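Local coordinates for putative nucleolar GTP-binding protein 1 (Plasmodium falciparum, PDB 2QU8), which binds guanine nucleotide, held here as GDP, and is probably a NOG1-family GTPase with a likely role in ribosome assembly, at residues A106-I112 with K143-I147; N65-G69 with I80-P84; F133-K137 with I171-N177. All blocks are in the same frame, centred on the assembly; numbering follows the deposited sequence.

Contact 1. Residues A106-I112 with K143-I147; sequences AHINGVI and KSIVI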
ATOM      1  N   ALA A 106       0.682  -9.519   4.974  1.00 36.11           N
ATOM      2  CA  ALA A 106       2.021  -9.227   4.475  1.00 35.96           C
ATOM      3  C   ALA A 106       2.608 -10.347   3.617  1.00 35.95           C
ATOM      4  O   ALA A 106       3.596 -10.138   2.915  1.00 36.59           O
ATOM      5  CB  ALA A 106       2.951  -8.903   5.635  1.00 36.14           C
ATOM      6  N   HIS A 107       1.995 -11.529   3.666  1.00 35.88           N
ATOM      7  CA  HIS A 107       2.443 -12.679   2.874  1.00 35.31           C
ATOM      8  C   HIS A 107       1.605 -12.946   1.621  1.00 35.06           C
ATOM      9  O   HIS A 107       1.822 -13.941   0.935  1.00 35.10           O
ATOM     10  CB  HIS A 107       2.513 -13.934   3.750  1.00 35.21           C
ATOM     11  CG  HIS A 107       3.703 -13.963   4.656  1.00 35.81           C
ATOM     12  ND1 HIS A 107       3.718 -13.352   5.893  1.00 35.91           N
ATOM     13  CD2 HIS A 107       4.927 -14.517   4.498  1.00 34.96           C
ATOM     14  CE1 HIS A 107       4.897 -13.532   6.458  1.00 35.96           C
ATOM     15  NE2 HIS A 107       5.650 -14.235   5.632  1.00 37.20           N
ATOM     16  N   ILE A 108       0.658 -12.056   1.323  1.00 34.87           N
ATOM     17  CA  ILE A 108      -0.182 -12.153   0.117  1.00 34.46           C
ATOM     18  C   ILE A 108       0.613 -11.714  -1.123  1.00 33.79           C
ATOM     19  O   ILE A 108       1.652 -11.067  -0.996  1.00 33.80           O
ATOM     20  CB  ILE A 108      -1.466 -11.270   0.252  1.00 34.85           C
ATOM     21  CG1 ILE A 108      -2.229 -11.577   1.551  1.00 35.38           C
ATOM     22  CG2 ILE A 108      -2.386 -11.395  -0.965  1.00 35.49           C
ATOM     23  CD1 ILE A 108      -3.177 -12.751   1.510  1.00 36.38           C
ATOM     24  N   ASN A 109       0.118 -12.071  -2.309  1.00 32.77           N
ATOM     25  CA  ASN A 109       0.705 -11.655  -3.587  1.00 32.05           C
ATOM     26  C   ASN A 109       0.383 -10.179  -3.852  1.00 31.59           C
ATOM     27  O   ASN A 109      -0.460  -9.857  -4.692  1.00 31.68           O
ATOM     28  CB  ASN A 109       0.176 -12.567  -4.710  1.00 31.93           C
ATOM     29  CG  ASN A 109       0.689 -12.187  -6.103  1.00 32.12           C
ATOM     30  OD1 ASN A 109       1.652 -11.442  -6.251  1.00 32.57           O
ATOM     31  ND2 ASN A 109       0.034 -12.714  -7.129  1.00 31.60           N
ATOM     32  N   GLY A 110       1.051  -9.281  -3.132  1.00 31.21           N
ATOM     33  CA  GLY A 110       0.679  -7.865  -3.167  1.00 30.37           C
ATOM     34  C   GLY A 110       1.762  -6.800  -3.223  1.00 30.00           C
ATOM     35  O   GLY A 110       2.940  -7.058  -2.941  1.00 29.96           O
ATOM     36  N   VAL A 111       1.336  -5.599  -3.608  1.00 28.74           N
ATOM     37  CA  VAL A 111       2.142  -4.390  -3.537  1.00 28.16           C
ATOM     38  C   VAL A 111       1.464  -3.484  -2.500  1.00 27.58           C
ATOM     39  O   VAL A 111       0.239  -3.465  -2.411  1.00 27.41           O
ATOM     40  CB  VAL A 111       2.223  -3.690  -4.927  1.00 27.90           C
ATOM     41  CG1 VAL A 111       0.833  -3.355  -5.468  1.00 28.42           C
ATOM     42  CG2 VAL A 111       3.074  -2.440  -4.873  1.00 28.64           C
ATOM     43  N   ILE A 112       2.247  -2.757  -1.710  1.00 26.92           N
ATOM     44  CA  ILE A 112       1.673  -1.863  -0.693  1.00 26.64           C
ATOM     45  C   ILE A 112       1.396  -0.507  -1.303  1.00 25.95           C
ATOM     46  O   ILE A 112       2.240   0.041  -2.015  1.00 26.40           O
ATOM     47  CB  ILE A 112       2.626  -1.645   0.520  1.00 26.68           C
ATOM     48  CG1 ILE A 112       3.269  -2.960   0.972  1.00 26.95           C
ATOM     49  CG2 ILE A 112       1.901  -0.920   1.694  1.00 27.02           C
ATOM     50  CD1 ILE A 112       2.289  -4.046   1.419  1.00 27.38           C
ATOM     51  N   LYS A 143       8.372  -6.342  -0.029  1.00 44.20           N
ATOM     52  CA  LYS A 143       7.537  -6.141  -1.209  1.00 43.00           C
ATOM     53  C   LYS A 143       7.778  -4.756  -1.786  1.00 41.98           C
ATOM     54  O   LYS A 143       8.410  -3.908  -1.153  1.00 42.14           O
ATOM     55  CB  LYS A 143       6.058  -6.249  -0.831  1.00 43.18           C
ATOM     56  CG  LYS A 143       5.634  -7.582  -0.303  1.00 43.45           C
ATOM     57  CD  LYS A 143       4.186  -7.538   0.131  1.00 45.00           C
ATOM     58  CE  LYS A 143       3.526  -8.888  -0.074  1.00 46.25           C
ATOM     59  NZ  LYS A 143       4.377 -10.027   0.397  1.00 46.55           N
ATOM     60  N   SER A 144       7.264  -4.534  -2.987  1.00 40.54           N
ATOM     61  CA  SER A 144       7.190  -3.203  -3.562  1.00 39.31           C
ATOM     62  C   SER A 144       6.196  -2.319  -2.813  1.00 37.90           C
ATOM     63  O   SER A 144       5.231  -2.810  -2.226  1.00 37.47           O
ATOM     64  CB  SER A 144       6.806  -3.285  -5.031  1.00 39.61           C
ATOM     65  OG  SER A 144       7.969  -3.381  -5.827  1.00 41.57           O
ATOM     66  N   ILE A 145       6.456  -1.015  -2.839  1.00 36.55           N
ATOM     67  CA  ILE A 145       5.618  -0.024  -2.169  1.00 34.83           C
ATOM     68  C   ILE A 145       5.406   1.169  -3.082  1.00 34.21           C
ATOM     69  O   ILE A 145       6.350   1.666  -3.699  1.00 34.45           O
ATOM     70  CB  ILE A 145       6.261   0.466  -0.828  1.00 35.00           C
ATOM     71  CG1 ILE A 145       6.517  -0.711   0.124  1.00 34.34           C
ATOM     72  CG2 ILE A 145       5.386   1.555  -0.157  1.00 33.31           C
ATOM     73  CD1 ILE A 145       7.443  -0.407   1.303  1.00 34.48           C
ATOM     74  N   VAL A 146       4.164   1.621  -3.185  1.00 32.90           N
ATOM     75  CA  VAL A 146       3.896   2.934  -3.748  1.00 31.96           C
ATOM     76  C   VAL A 146       3.548   3.860  -2.581  1.00 31.50           C
ATOM     77  O   VAL A 146       2.729   3.508  -1.733  1.00 31.02           O
ATOM     78  CB  VAL A 146       2.755   2.909  -4.798  1.00 31.82           C
ATOM     79  CG1 VAL A 146       2.474   4.304  -5.333  1.00 31.14           C
ATOM     80  CG2 VAL A 146       3.101   1.964  -5.946  1.00 32.26           C
ATOM     81  N   ILE A 147       4.198   5.022  -2.523  1.00 31.13           N
ATOM     82  CA  ILE A 147       3.809   6.049  -1.562  1.00 30.84           C
ATOM     83  C   ILE A 147       2.838   6.967  -2.273  1.00 30.68           C
ATOM     84  O   ILE A 147       3.194   7.613  -3.264  1.00 30.50           O
ATOM     85  CB  ILE A 147       5.010   6.889  -1.020  1.00 31.14           C
ATOM     86  CG1 ILE A 147       6.110   6.001  -0.418  1.00 31.51           C
ATOM     87  CG2 ILE A 147       4.527   7.936  -0.013  1.00 30.58           C
ATOM     88  CD1 ILE A 147       5.754   5.293   0.869  1.00 32.13           C
TER
HETATM   89  O   HOH W   1       5.342  -6.644  -4.502  1.00 40.41           O
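Strands 110-112 and 145-147 run parallel, 30° apart, and Ile112 pairs with Ile145 through two nearly straight backbone bonds: Ile112 N gives its hydrogen to Ser144 O (3.0 Å), and Val146 N gives its own to Ile112 O (2.8 Å). The same Ile112 O also receives a CA-H...O contact from Ile145, so one carbonyl meets two donors of the neighbouring strand. Ahead of the strands the side chain of Lys143 makes the link. With CG anti to its own carbonyl carbon (chi1 -63°), its chain passes Gly110 O with CD 3.3 Å from it, and bends at chi3 and chi4 then turn CE and NZ toward Ala106. There NZ donates to Ala106 O at 2.6 Å, arriving tilted 34° from the carbonyl plane, and NZ also lies 3.2 Å from Ile108 O. Water 1 bridges the two segments, donating to Gly110 O and accepting from Ser144 N. On one face of the sheet Ile112 and Ile145 lie side by side and point the same way, Ile112 CB 4.0 Å from Ile145 CG1, while the end of Ile112 crosses the lysine chain at about a right angle. On the other face Val111 sets CG2 against the Ser144 backbone, 3.4 Å from Ser144 O; helix 192-222 covers Ser144 and Val146 on this side. Strand 30-35 flanks 110-112 on its far edge, as expected in the parallel core of a P-loop GTPase. Lys143 thus spends its alkyl chain on packing and its charge on main-chain oxygen, an interaction that ties Ala106 to the residues leading into strand 145-150 and probably offsets the partial negative charge of carbonyls gathered there.

Contact 2. Residues N65-G69 with I80-P84; sequences NLYVG and IIDTP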
ATOM      1  N   ASN A  65     -13.766  -4.700  10.659  1.00 42.14           N
ATOM      2  CA  ASN A  65     -14.171  -4.950   9.275  1.00 41.81           C
ATOM      3  C   ASN A  65     -13.006  -4.889   8.289  1.00 41.15           C
ATOM      4  O   ASN A  65     -12.228  -3.932   8.278  1.00 41.52           O
ATOM      5  CB  ASN A  65     -15.294  -3.995   8.846  1.00 42.26           C
ATOM      6  CG  ASN A  65     -16.683  -4.603   9.013  1.00 42.74           C
ATOM      7  OD1 ASN A  65     -16.822  -5.793   9.294  1.00 43.91           O
ATOM      8  ND2 ASN A  65     -17.719  -3.788   8.814  1.00 42.65           N
ATOM      9  N   LEU A  66     -12.888  -5.934   7.479  1.00 40.07           N
ATOM     10  CA  LEU A  66     -11.897  -6.002   6.418  1.00 38.95           C
ATOM     11  C   LEU A  66     -12.615  -5.792   5.088  1.00 38.00           C
ATOM     12  O   LEU A  66     -13.715  -6.298   4.887  1.00 38.20           O
ATOM     13  CB  LEU A  66     -11.174  -7.356   6.481  1.00 39.22           C
ATOM     14  CG  LEU A  66     -10.199  -7.837   5.405  1.00 39.60           C
ATOM     15  CD1 LEU A  66      -8.992  -8.506   6.045  1.00 39.62           C
ATOM     16  CD2 LEU A  66     -10.894  -8.785   4.448  1.00 40.01           C
ATOM     17  N   TYR A  67     -12.004  -5.032   4.188  1.00 36.63           N
ATOM     18  CA  TYR A  67     -12.636  -4.693   2.918  1.00 35.41           C
ATOM     19  C   TYR A  67     -11.803  -5.185   1.747  1.00 34.50           C
ATOM     20  O   TYR A  67     -10.590  -4.958   1.705  1.00 33.80           O
ATOM     21  CB  TYR A  67     -12.841  -3.182   2.816  1.00 35.81           C
ATOM     22  CG  TYR A  67     -13.752  -2.637   3.879  1.00 36.24           C
ATOM     23  CD1 TYR A  67     -15.119  -2.526   3.651  1.00 36.26           C
ATOM     24  CD2 TYR A  67     -13.254  -2.256   5.127  1.00 35.83           C
ATOM     25  CE1 TYR A  67     -15.969  -2.035   4.628  1.00 36.69           C
ATOM     26  CE2 TYR A  67     -14.100  -1.766   6.115  1.00 36.62           C
ATOM     27  CZ  TYR A  67     -15.456  -1.663   5.853  1.00 36.86           C
ATOM     28  OH  TYR A  67     -16.310  -1.180   6.812  1.00 38.04           O
ATOM     29  N   VAL A  68     -12.456  -5.881   0.817  1.00 33.27           N
ATOM     30  CA  VAL A  68     -11.797  -6.363  -0.396  1.00 32.44           C
ATOM     31  C   VAL A  68     -12.520  -5.840  -1.632  1.00 32.10           C
ATOM     32  O   VAL A  68     -13.607  -6.308  -1.971  1.00 31.60           O
ATOM     33  CB  VAL A  68     -11.709  -7.908  -0.482  1.00 32.15           C
ATOM     34  CG1 VAL A  68     -10.814  -8.314  -1.657  1.00 32.54           C
ATOM     35  CG2 VAL A  68     -11.176  -8.510   0.804  1.00 32.34           C
ATOM     36  N   GLY A  69     -11.910  -4.861  -2.287  1.00 31.71           N
ATOM     37  CA  GLY A  69     -12.397  -4.362  -3.570  1.00 32.33           C
ATOM     38  C   GLY A  69     -11.825  -5.200  -4.699  1.00 32.62           C
ATOM     39  O   GLY A  69     -10.775  -5.820  -4.536  1.00 32.45           O
ATOM     40  N   ILE A  80      -8.085  -5.178  -4.024  1.00 26.72           N
ATOM     41  CA  ILE A  80      -7.489  -4.117  -3.246  1.00 25.85           C
ATOM     42  C   ILE A  80      -8.078  -4.176  -1.835  1.00 25.76           C
ATOM     43  O   ILE A  80      -9.295  -4.153  -1.660  1.00 26.09           O
ATOM     44  CB  ILE A  80      -7.617  -2.725  -3.950  1.00 25.86           C
ATOM     45  CG1 ILE A  80      -7.004  -1.616  -3.087  1.00 25.04           C
ATOM     46  CG2 ILE A  80      -9.086  -2.443  -4.414  1.00 25.17           C
ATOM     47  CD1 ILE A  80      -6.725  -0.317  -3.839  1.00 25.30           C
ATOM     48  N   ILE A  81      -7.202  -4.299  -0.844  1.00 25.26           N
ATOM     49  CA  ILE A  81      -7.614  -4.576   0.529  1.00 25.49           C
ATOM     50  C   ILE A  81      -7.366  -3.389   1.454  1.00 25.39           C
ATOM     51  O   ILE A  81      -6.297  -2.767   1.428  1.00 25.14           O
ATOM     52  CB  ILE A  81      -6.935  -5.861   1.075  1.00 25.69           C
ATOM     53  CG1 ILE A  81      -7.262  -7.052   0.161  1.00 25.85           C
ATOM     54  CG2 ILE A  81      -7.403  -6.172   2.500  1.00 26.66           C
ATOM     55  CD1 ILE A  81      -6.451  -8.291   0.444  1.00 28.33           C
ATOM     56  N   ASP A  82      -8.370  -3.091   2.273  1.00 24.85           N
ATOM     57  CA  ASP A  82      -8.306  -2.025   3.257  1.00 25.06           C
ATOM     58  C   ASP A  82      -8.631  -2.670   4.605  1.00 25.20           C
ATOM     59  O   ASP A  82      -9.654  -3.342   4.747  1.00 24.81           O
ATOM     60  CB  ASP A  82      -9.323  -0.911   2.902  1.00 24.79           C
ATOM     61  CG  ASP A  82      -9.240   0.305   3.835  1.00 24.84           C
ATOM     62  OD1 ASP A  82      -8.138   0.643   4.306  1.00 22.67           O
ATOM     63  OD2 ASP A  82     -10.284   0.950   4.083  1.00 25.34           O
ATOM     64  N   THR A  83      -7.744  -2.494   5.577  1.00 25.83           N
ATOM     65  CA  THR A  83      -7.937  -3.065   6.911  1.00 27.35           C
ATOM     66  C   THR A  83      -7.868  -1.985   7.978  1.00 27.27           C
ATOM     67  O   THR A  83      -6.864  -1.875   8.677  1.00 27.88           O
ATOM     68  CB  THR A  83      -6.893  -4.166   7.233  1.00 27.17           C
ATOM     69  OG1 THR A  83      -5.575  -3.663   6.989  1.00 29.01           O
ATOM     70  CG2 THR A  83      -7.112  -5.366   6.368  1.00 28.39           C
ATOM     71  N   PRO A  84      -8.930  -1.164   8.097  1.00 27.61           N
ATOM     72  CA  PRO A  84      -8.873  -0.111   9.111  1.00 27.90           C
ATOM     73  C   PRO A  84      -8.721  -0.729  10.507  1.00 28.30           C
ATOM     74  O   PRO A  84      -9.325  -1.769  10.796  1.00 28.65           O
ATOM     75  CB  PRO A  84     -10.210   0.627   8.950  1.00 27.68           C
ATOM     76  CG  PRO A  84     -11.086  -0.285   8.163  1.00 27.77           C
ATOM     77  CD  PRO A  84     -10.190  -1.152   7.339  1.00 27.35           C
TER
HETATM   78  O   HOH W   2      -9.942  -4.000   9.338  1.00 35.94           O
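Tyr67 and Asp82 form a hydrogen-bonded antiparallel pair, Tyr67 N to Asp82 O at 2.9 Å and Asp82 N to Tyr67 O at 3.0 Å. Gly69 and Ile80 repeat the pattern two residues on, with both bonds 2.8 Å long, although Ile80 N comes in well above the plane of the Gly69 carbonyl. Between these pairs Val68 and Ile81 face each other without a direct bond, and Ile81 CA lies 3.2 Å from Tyr67 O in a CA-H...O contact. The tight part is the Gly69-Ile80 pairing, where Ile80 CG2 rests against the glycine backbone, 3.8 Å from Gly69 O, together with the buried face of Leu66, Val68, Ile81 and Thr83. On that face Val68 and Ile81 lie alongside one another and point the same way, and Leu66, its CG anti to the backbone N (chi1 172°), lays CD1 beside Thr83 CG2, with Pro23, Ile25 and Tyr59 around it.

The side of Asn65 and Pro84 is looser and more exposed. The Tyr67 ring turns an edge to Asp82 O and to the proline, whose CG sits 3.9 Å from Tyr67 CE2, and the two side chains cross at about a right angle. Water 2 bridges the two segments, donating to both Asn65 O and Pro84 O. On the tyrosine face the Asp82 side chain touches Lys42 and Ser43 and lies about 4 Å from the bound GDP. The hairpin of strands 66-73 and 76-82, with Asp82 at its end, is consistent with the antiparallel edge and G3 (Walker B) region of P-loop GTPases.

Contact 3. Residues F133-K137 with I171-N177; sequences FYSIK and ILDNVKN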
ATOM      1  N   PHE A 133       4.833   5.134   8.651  1.00 33.80           N
ATOM      2  CA  PHE A 133       5.343   4.326   7.543  1.00 34.84           C
ATOM      3  C   PHE A 133       6.570   3.497   7.929  1.00 35.97           C
ATOM      4  O   PHE A 133       6.625   2.303   7.645  1.00 36.18           O
ATOM      5  CB  PHE A 133       5.661   5.184   6.315  1.00 34.26           C
ATOM      6  CG  PHE A 133       6.373   4.427   5.229  1.00 34.16           C
ATOM      7  CD1 PHE A 133       5.698   3.466   4.481  1.00 33.59           C
ATOM      8  CD2 PHE A 133       7.724   4.645   4.980  1.00 34.07           C
ATOM      9  CE1 PHE A 133       6.353   2.747   3.489  1.00 34.59           C
ATOM     10  CE2 PHE A 133       8.388   3.933   3.979  1.00 34.35           C
ATOM     11  CZ  PHE A 133       7.698   2.983   3.233  1.00 34.42           C
ATOM     12  N   TYR A 134       7.545   4.129   8.572  1.00 37.42           N
ATOM     13  CA  TYR A 134       8.748   3.416   9.003  1.00 39.35           C
ATOM     14  C   TYR A 134       8.407   2.348  10.023  1.00 40.36           C
ATOM     15  O   TYR A 134       8.963   1.251   9.997  1.00 41.12           O
ATOM     16  CB  TYR A 134       9.779   4.372   9.601  1.00 39.39           C
ATOM     17  CG  TYR A 134      10.376   5.371   8.632  1.00 39.74           C
ATOM     18  CD1 TYR A 134      10.892   4.977   7.398  1.00 40.94           C
ATOM     19  CD2 TYR A 134      10.453   6.710   8.970  1.00 39.80           C
ATOM     20  CE1 TYR A 134      11.455   5.920   6.515  1.00 41.37           C
ATOM     21  CE2 TYR A 134      11.010   7.643   8.113  1.00 40.43           C
ATOM     22  CZ  TYR A 134      11.504   7.251   6.889  1.00 40.53           C
ATOM     23  OH  TYR A 134      12.049   8.214   6.061  1.00 41.10           O
ATOM     24  N   SER A 135       7.471   2.676  10.906  1.00 41.56           N
ATOM     25  CA  SER A 135       7.096   1.817  12.020  1.00 42.65           C
ATOM     26  C   SER A 135       6.463   0.501  11.565  1.00 43.32           C
ATOM     27  O   SER A 135       6.537  -0.508  12.275  1.00 43.77           O
ATOM     28  CB  SER A 135       6.165   2.584  12.967  1.00 42.48           C
ATOM     29  OG  SER A 135       5.367   1.714  13.738  1.00 43.55           O
ATOM     30  N   ILE A 136       5.863   0.511  10.376  1.00 43.98           N
ATOM     31  CA  ILE A 136       5.094  -0.636   9.894  1.00 44.60           C
ATOM     32  C   ILE A 136       5.534  -1.215   8.543  1.00 44.94           C
ATOM     33  O   ILE A 136       4.972  -2.217   8.090  1.00 45.47           O
ATOM     34  CB  ILE A 136       3.561  -0.328   9.841  1.00 44.56           C
ATOM     35  CG1 ILE A 136       3.215   0.602   8.673  1.00 44.70           C
ATOM     36  CG2 ILE A 136       3.045   0.200  11.194  1.00 44.44           C
ATOM     37  CD1 ILE A 136       1.764   0.555   8.293  1.00 44.48           C
ATOM     38  N   LYS A 137       6.515  -0.598   7.891  1.00 45.28           N
ATOM     39  CA  LYS A 137       6.934  -1.071   6.571  1.00 45.69           C
ATOM     40  C   LYS A 137       7.852  -2.290   6.704  1.00 45.80           C
ATOM     41  O   LYS A 137       8.115  -2.997   5.727  1.00 45.65           O
ATOM     42  CB  LYS A 137       7.562   0.058   5.736  1.00 45.71           C
ATOM     43  CG  LYS A 137       9.066  -0.004   5.497  1.00 46.73           C
ATOM     44  CD  LYS A 137       9.868   0.725   6.550  1.00 47.67           C
ATOM     45  CE  LYS A 137      11.359   0.614   6.243  1.00 48.26           C
ATOM     46  NZ  LYS A 137      12.189   1.492   7.117  1.00 49.09           N
ATOM     47  N   ILE A 171      13.107   8.707   2.657  1.00 47.17           N
ATOM     48  CA  ILE A 171      12.451   7.405   2.521  1.00 47.38           C
ATOM     49  C   ILE A 171      13.179   6.533   1.491  1.00 47.71           C
ATOM     50  O   ILE A 171      13.364   5.335   1.703  1.00 47.69           O
ATOM     51  CB  ILE A 171      10.938   7.551   2.182  1.00 47.27           C
ATOM     52  CG1 ILE A 171      10.180   8.124   3.390  1.00 47.18           C
ATOM     53  CG2 ILE A 171      10.334   6.217   1.738  1.00 46.89           C
ATOM     54  CD1 ILE A 171       8.707   8.432   3.135  1.00 47.32           C
ATOM     55  N   LEU A 172      13.616   7.148   0.396  1.00 48.32           N
ATOM     56  CA  LEU A 172      14.353   6.438  -0.653  1.00 49.03           C
ATOM     57  C   LEU A 172      15.684   5.853  -0.156  1.00 49.60           C
ATOM     58  O   LEU A 172      16.145   4.830  -0.665  1.00 49.68           O
ATOM     59  CB  LEU A 172      14.571   7.349  -1.867  1.00 48.98           C
ATOM     60  CG  LEU A 172      13.332   8.016  -2.487  1.00 49.11           C
ATOM     61  CD1 LEU A 172      13.742   9.048  -3.527  1.00 49.38           C
ATOM     62  CD2 LEU A 172      12.366   6.997  -3.096  1.00 49.44           C
ATOM     63  N   ASP A 173      16.277   6.496   0.851  1.00 50.34           N
ATOM     64  CA  ASP A 173      17.543   6.052   1.436  1.00 51.03           C
ATOM     65  C   ASP A 173      17.346   5.021   2.553  1.00 51.46           C
ATOM     66  O   ASP A 173      18.134   4.081   2.691  1.00 51.90           O
ATOM     67  CB  ASP A 173      18.338   7.255   1.959  1.00 51.20           C
ATOM     68  CG  ASP A 173      18.825   8.169   0.839  1.00 51.28           C
ATOM     69  OD1 ASP A 173      18.389   9.338   0.788  1.00 51.13           O
ATOM     70  OD2 ASP A 173      19.648   7.721   0.011  1.00 52.05           O
ATOM     71  N   ASN A 174      16.291   5.198   3.339  1.00 51.85           N
ATOM     72  CA  ASN A 174      15.998   4.317   4.471  1.00 52.11           C
ATOM     73  C   ASN A 174      15.399   2.970   4.069  1.00 52.04           C
ATOM     74  O   ASN A 174      15.440   2.008   4.841  1.00 52.32           O
ATOM     75  CB  ASN A 174      15.059   5.022   5.457  1.00 52.17           C
ATOM     76  CG  ASN A 174      15.781   6.020   6.341  1.00 52.77           C
ATOM     77  OD1 ASN A 174      16.833   5.717   6.907  1.00 54.28           O
ATOM     78  ND2 ASN A 174      15.213   7.213   6.477  1.00 53.15           N
ATOM     79  N   VAL A 175      14.855   2.905   2.857  1.00 51.76           N
ATOM     80  CA  VAL A 175      14.047   1.766   2.428  1.00 51.44           C
ATOM     81  C   VAL A 175      14.779   0.875   1.423  1.00 51.05           C
ATOM     82  O   VAL A 175      15.292   1.354   0.409  1.00 50.90           O
ATOM     83  CB  VAL A 175      12.671   2.249   1.877  1.00 51.45           C
ATOM     84  CG1 VAL A 175      11.973   1.176   1.081  1.00 51.78           C
ATOM     85  CG2 VAL A 175      11.777   2.716   3.022  1.00 51.82           C
ATOM     86  N   LYS A 176      14.821  -0.423   1.728  1.00 50.50           N
ATOM     87  CA  LYS A 176      15.403  -1.426   0.835  1.00 49.99           C
ATOM     88  C   LYS A 176      14.400  -1.871  -0.232  1.00 49.62           C
ATOM     89  O   LYS A 176      14.795  -2.279  -1.330  1.00 49.68           O
ATOM     90  CB  LYS A 176      15.924  -2.632   1.628  1.00 50.00           C
ATOM     91  CG  LYS A 176      16.827  -2.250   2.797  1.00 50.46           C
ATOM     92  CD  LYS A 176      17.915  -3.279   3.046  1.00 51.80           C
ATOM     93  CE  LYS A 176      18.957  -2.733   4.014  1.00 52.39           C
ATOM     94  NZ  LYS A 176      20.221  -3.513   3.958  1.00 53.25           N
ATOM     95  N   ASN A 177      13.109  -1.785   0.101  1.00 48.85           N
ATOM     96  CA  ASN A 177      12.023  -2.070  -0.838  1.00 47.99           C
ATOM     97  C   ASN A 177      12.105  -1.171  -2.072  1.00 47.20           C
ATOM     98  O   ASN A 177      12.469   0.000  -1.957  1.00 47.30           O
ATOM     99  CB  ASN A 177      10.651  -1.860  -0.174  1.00 47.94           C
ATOM    100  CG  ASN A 177      10.581  -2.400   1.249  1.00 48.18           C
ATOM    101  OD1 ASN A 177      11.164  -1.833   2.175  1.00 48.56           O
ATOM    102  ND2 ASN A 177       9.835  -3.483   1.431  1.00 48.37           N
TER
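Residues 133-137 of helix 126-137 face the last turn of helix 162-174 and the loop after it; the backbones stay apart, Tyr134 CA and Ile171 CA being 8.5 Å from each other, and side chains bridge the space. Phe133 places CG anti to the backbone N (chi1 172°), which sends the ring across to the second helix. Its CE2 meets two methyls, Ile171 CG2 and Val175 CG2, each 3.7 Å away; the valine methyl lies at the ring edge, near its plane. One face of the same ring is covered from its own helix by Lys137 CB, offset toward the rim. Beyond that point Lys137 bends at chi2 (-91°), and its chain and Val175 slide past each other in opposite directions, with CE 3.9 Å from Val175 CG2. The same valine methyl thus touches both the ring and the lysine chain. On the more exposed side Tyr134 reaches over with its hydroxyl end. OH touches Ile171 CG1 at 3.3 Å and accepts a weak hydrogen bond from Asn174 ND2, also 3.3 Å long, with the ring and the amide planes 85° apart. The weak polar link is therefore on the more exposed side, the Phe133 contacts on the buried one. Val175 is where the second chain leaves helical geometry, and the loop then carries Asn177 inward, where ND2 donates to Lys143 O. Below the two helices lies the central sheet: Phe133 packs on Ile145 and Ile147 and meets Phe114 edge to face, while Ile171 rests on Ile179. The contact joins neighbouring helices over strands 145-150 and 179-183, with helix 126-137 forming the crossover from strand 110-117 to strand 145-150.

In the fold
Contacts 1 and 2 both belong to the central sheet but differ in topology: contact 1 pairs parallel neighbours near the middle of the chain and adds a lysine-to-carbonyl bond to its main-chain pairing, whereas contact 2 is a local hairpin toward the antiparallel edge, close to GDP, held by main-chain bonds. Contact 3 lies outside the sheet, partly buried, and relies on side chains alone. It touches contact 1 directly, and the segments of these two contacts alternate along the chain. Contacts 2 and 3 stand on opposite sides of the chain's centre, about 23 Å apart between centres, and do not touch.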